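Local coordinates for protein branched-chain-amino-acid aminotransferase (Pseudomonas sp. UW4, PDB 6JIF) that probably catalyses the reversible, pyridoxal-5'-phosphate-dependent transfer of the amino group between branched-chain amino acids and 2-oxoglutarate, at residues 274-277 with 281-284; 136-141 with 346-351. All coordinates share one frame; numbering follows the deposited sequence.

Contact 1: 274-277 with 281-284; sequences ELAK and GMEV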
loop_
_atom_site.group_PDB
_atom_site.type_symbol
_atom_site.label_atom_id
_atom_site.label_comp_id
_atom_site.label_asym_id
_atom_site.label_seq_id
_atom_site.Cartn_x
_atom_site.Cartn_y
_atom_site.Cartn_z
ATOM N N GLU B 274 -22.832 19.587 0.091
ATOM C CA GLU B 274 -23.025 21.035 0.035
ATOM C C GLU B 274 -24.172 21.406 -0.903
ATOM O O GLU B 274 -24.967 22.298 -0.592
ATOM C CB GLU B 274 -21.705 21.714 -0.361
ATOM C CG GLU B 274 -20.761 21.694 0.896
ATOM C CD GLU B 274 -19.257 22.018 0.733
ATOM O OE1 GLU B 274 -18.636 21.782 -0.321
ATOM O OE2 GLU B 274 -18.669 22.453 1.766
ATOM N N LEU B 275 -24.306 20.719 -2.046
ATOM C CA LEU B 275 -25.402 21.064 -2.949
ATOM C C LEU B 275 -26.731 20.632 -2.356
ATOM O O LEU B 275 -27.718 21.344 -2.469
ATOM C CB LEU B 275 -25.212 20.436 -4.330
ATOM C CG LEU B 275 -24.047 21.029 -5.129
ATOM C CD1 LEU B 275 -23.776 20.097 -6.313
ATOM C CD2 LEU B 275 -24.336 22.475 -5.598
ATOM N N ALA B 276 -26.761 19.460 -1.709
ATOM C CA ALA B 276 -27.966 19.005 -1.039
ATOM C C ALA B 276 -28.424 20.030 -0.018
ATOM O O ALA B 276 -29.602 20.371 0.041
ATOM C CB ALA B 276 -27.692 17.642 -0.340
ATOM N N LYS B 277 -27.491 20.531 0.812
ATOM C CA LYS B 277 -27.869 21.449 1.883
ATOM C C LYS B 277 -28.209 22.832 1.364
ATOM O O LYS B 277 -29.158 23.460 1.849
ATOM C CB LYS B 277 -26.750 21.568 2.904
ATOM C CG LYS B 277 -26.635 20.396 3.839
ATOM C CD LYS B 277 -25.568 20.787 4.936
ATOM C CE LYS B 277 -24.861 19.570 5.563
ATOM N NZ LYS B 277 -23.624 19.994 6.312
ATOM N N GLY B 281 -32.359 21.965 -0.892
ATOM C CA GLY B 281 -33.241 21.970 0.260
ATOM C C GLY B 281 -33.308 20.645 0.980
ATOM O O GLY B 281 -34.350 20.315 1.550
ATOM N N MET B 282 -32.211 19.887 0.988
ATOM C CA MET B 282 -32.184 18.561 1.610
ATOM C C MET B 282 -31.440 18.543 2.952
ATOM O O MET B 282 -30.531 19.345 3.198
ATOM C CB MET B 282 -31.543 17.534 0.674
ATOM C CG MET B 282 -32.335 17.335 -0.610
ATOM S SD MET B 282 -31.400 16.255 -1.724
ATOM C CE MET B 282 -31.608 14.722 -0.853
ATOM N N GLU B 283 -31.836 17.604 3.822
ATOM C CA GLU B 283 -31.117 17.298 5.069
ATOM C C GLU B 283 -30.024 16.273 4.792
ATOM O O GLU B 283 -30.216 15.363 3.980
ATOM C CB GLU B 283 -32.077 16.758 6.135
ATOM C CG GLU B 283 -32.595 17.794 7.106
ATOM C CD GLU B 283 -34.055 17.619 7.466
ATOM O OE1 GLU B 283 -34.676 16.602 7.050
ATOM O OE2 GLU B 283 -34.598 18.516 8.158
ATOM N N VAL B 284 -28.874 16.437 5.452
ATOM C CA VAL B 284 -27.759 15.500 5.337
ATOM C C VAL B 284 -27.500 14.876 6.689
ATOM O O VAL B 284 -27.552 15.568 7.708
ATOM C CB VAL B 284 -26.497 16.211 4.812
ATOM C CG1 VAL B 284 -25.277 15.256 4.957
ATOM C CG2 VAL B 284 -26.721 16.521 3.386
HETATM O O HOH W 1 -30.979 24.291 0.090
HETATM O O HOH W 2 -31.370 22.353 3.183
#

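Contact 2: 136-141 with 346-351; sequences PPYGTG and TGDIEA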
loop_
_atom_site.group_PDB
_atom_site.type_symbol
_atom_site.label_atom_id
_atom_site.label_comp_id
_atom_site.label_asym_id
_atom_site.label_seq_id
_atom_site.Cartn_x
_atom_site.Cartn_y
_atom_site.Cartn_z
ATOM N N PRO B 136 -12.647 17.278 -24.318
ATOM C CA PRO B 136 -13.845 16.971 -25.132
ATOM C C PRO B 136 -14.779 18.167 -25.201
ATOM O O PRO B 136 -14.982 18.880 -24.205
ATOM C CB PRO B 136 -14.483 15.791 -24.393
ATOM C CG PRO B 136 -13.345 15.161 -23.617
ATOM C CD PRO B 136 -12.497 16.329 -23.200
ATOM N N PRO B 137 -15.393 18.412 -26.360
ATOM C CA PRO B 137 -16.252 19.600 -26.504
ATOM C C PRO B 137 -17.462 19.547 -25.574
ATOM O O PRO B 137 -17.870 18.485 -25.102
ATOM C CB PRO B 137 -16.681 19.553 -27.970
ATOM C CG PRO B 137 -15.684 18.700 -28.651
ATOM C CD PRO B 137 -15.070 17.780 -27.648
ATOM N N TYR B 138 -18.025 20.726 -25.293
ATOM C CA TYR B 138 -19.272 20.781 -24.540
ATOM C C TYR B 138 -20.349 19.962 -25.263
ATOM O O TYR B 138 -20.486 20.018 -26.489
ATOM C CB TYR B 138 -19.762 22.233 -24.391
ATOM C CG TYR B 138 -21.124 22.307 -23.726
ATOM C CD1 TYR B 138 -21.245 22.180 -22.340
ATOM C CD2 TYR B 138 -22.280 22.474 -24.476
ATOM C CE1 TYR B 138 -22.462 22.210 -21.722
ATOM C CE2 TYR B 138 -23.515 22.515 -23.871
ATOM C CZ TYR B 138 -23.602 22.391 -22.495
ATOM O OH TYR B 138 -24.824 22.420 -21.884
ATOM N N GLY B 139 -21.133 19.229 -24.480
ATOM C CA GLY B 139 -22.215 18.434 -25.005
ATOM C C GLY B 139 -21.840 17.002 -25.275
ATOM O O GLY B 139 -22.717 16.187 -25.589
ATOM N N THR B 140 -20.579 16.654 -25.148
ATOM C CA THR B 140 -20.214 15.266 -25.339
ATOM C C THR B 140 -20.282 14.477 -24.029
ATOM O O THR B 140 -20.198 13.245 -24.057
ATOM C CB THR B 140 -18.786 15.180 -25.928
ATOM O OG1 THR B 140 -17.855 15.715 -24.975
ATOM C CG2 THR B 140 -18.673 15.968 -27.226
ATOM N N GLY B 141 -20.435 15.161 -22.886
ATOM C CA GLY B 141 -20.329 14.508 -21.599
ATOM C C GLY B 141 -18.914 14.179 -21.188
ATOM O O GLY B 141 -18.719 13.513 -20.161
ATOM N N THR B 346 -20.144 21.682 -15.387
ATOM C CA THR B 346 -20.022 22.171 -16.754
ATOM C C THR B 346 -20.373 23.642 -16.968
ATOM O O THR B 346 -20.269 24.111 -18.103
ATOM C CB THR B 346 -20.896 21.325 -17.699
ATOM O OG1 THR B 346 -22.273 21.433 -17.302
ATOM C CG2 THR B 346 -20.462 19.904 -17.589
ATOM N N GLY B 347 -20.821 24.376 -15.945
ATOM C CA GLY B 347 -21.209 25.783 -16.147
ATOM C C GLY B 347 -22.637 26.034 -16.585
ATOM O O GLY B 347 -22.985 27.213 -16.876
ATOM N N ASP B 348 -23.478 25.001 -16.649
ATOM C CA ASP B 348 -24.900 25.198 -16.932
ATOM C C ASP B 348 -25.685 25.691 -15.724
ATOM O O ASP B 348 -26.768 26.281 -15.878
ATOM C CB ASP B 348 -25.478 23.894 -17.463
ATOM C CG ASP B 348 -24.982 23.616 -18.846
ATOM O OD1 ASP B 348 -24.557 24.597 -19.513
ATOM O OD2 ASP B 348 -25.010 22.451 -19.269
ATOM N N ILE B 349 -25.152 25.485 -14.530
ATOM C CA ILE B 349 -25.747 25.940 -13.272
ATOM C C ILE B 349 -24.646 26.703 -12.551
ATOM O O ILE B 349 -23.522 26.204 -12.434
ATOM C CB ILE B 349 -26.234 24.766 -12.390
ATOM C CG1 ILE B 349 -27.394 23.995 -13.046
ATOM C CG2 ILE B 349 -26.646 25.252 -10.945
ATOM C CD1 ILE B 349 -27.712 22.612 -12.356
ATOM N N GLU B 350 -24.968 27.899 -12.073
ATOM C CA GLU B 350 -23.959 28.710 -11.429
ATOM C C GLU B 350 -23.433 27.996 -10.205
ATOM O O GLU B 350 -24.211 27.525 -9.366
ATOM C CB GLU B 350 -24.524 30.085 -11.073
ATOM C CG GLU B 350 -23.495 31.003 -10.427
ATOM C CD GLU B 350 -24.061 32.358 -10.024
ATOM O OE1 GLU B 350 -25.240 32.653 -10.289
ATOM O OE2 GLU B 350 -23.270 33.168 -9.498
ATOM N N ALA B 351 -22.079 27.978 -10.057
ATOM C CA ALA B 351 -21.474 27.197 -8.991
ATOM C C ALA B 351 -21.465 27.939 -7.661
ATOM O O ALA B 351 -21.484 29.179 -7.616
ATOM C CB ALA B 351 -20.020 26.838 -9.320
#

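Contact 1: 274-277 with 281-284
Strand 255-258, helix 267-278 and strand 284-287 form a beta-alpha-beta unit of the class IV aminotransferase fold, the two strands pairing in parallel. This contact lies at its turn from the helix into the second strand, Ala276 and Lys277 facing Gly281, Met282 and Val284. The backbones come closest at Ala276 and Met282, whose CA atoms lie 5.0 Å apart. A single direct hydrogen bond crosses at this point, from Met282 N to Ala276 O over 2.8 Å. It is fairly straight, with an N-H...O angle of 160°, although the donor sits 31° out of the carbonyl plane. Gly281, with its positive phi, is where the chain bends back beside the helix. Water takes over one residue further along: Lys277 O accepts from two molecules, one of which accepts in turn from Gly281 N while the other donates to Met282 O, so two bridges span the exposed flank of the turn. The buried Ala276 methyl packs against two side chains, with CB 4.0 Å from Met282 CB and an equal distance from Val284 CG2. The end of the Met282 side chain leads away from 274-277 and touches Val333 of helix 332-346. Val284 points its CB at the helix. Lys277, extended beyond CG, lays its aliphatic chain across the valine at about a right angle: its CG is 3.9 Å from Val284 CG2, and its CE is 3.8 Å from Val284 CB.

Contact 2: 136-141 with 346-351
Tyr138 and Asp348 reach toward each other from opposite directions, and the phenol hydroxyl donates to the carboxylate: Tyr138 OH lies 2.6 Å from Asp348 OD2. The acceptor oxygen is met on its syn side, 17° out of the carboxylate plane. It also lies in the plane of the ring, at its edge, while the two flat groups are turned 88° against each other. The other oxygen stands further off, Asp348 OD1 being 3.2 Å from Tyr138 OH. Thr346 CB comes only to 4.4 Å from Tyr138 CE1, at the ring edge; the threonine hydroxyl is engaged with Thr342 O in the helix behind it. The tyrosine spans the gap because CG is anti to the backbone N (chi1 175°), which carries the ring outward from the backbone; Tyr138 CA itself stays 7.9 Å from Thr346 CA. Lys87 touches both Tyr138 and Asp348. Behind the tyrosine, Pro137 O accepts twice from Thr140, from OG1 at 2.8 Å in the carbonyl plane and from N at 3.3 Å. On the other side, Gly347 at positive phi ends helix 332-346 and sets Asp348 just past it. The arrangement thus joins a type II beta turn, Pro137 to Thr140, to the Schellman motif that closes a helix.

In the fold
Both contacts lie at the surface, and each involves chain leaving the C-terminal end of a helix: helix 267-278 in contact 1, helix 332-346 in contact 2. Contact 1 is local, with three residues between its segments, and buries 260 Å² around one buried alanine; contact 2 closes a 204-residue loop in which contact 1 is nested, yet buries 119 Å². Their chemistry differs accordingly: a backbone bond, water bridges and aliphatic packing in the former, one side-chain hydrogen bond in the latter. Their centres are 22 Å apart and they do not touch, but helix 332-346 relates them: Met282 of contact 1 touches it, and it runs into 346-351.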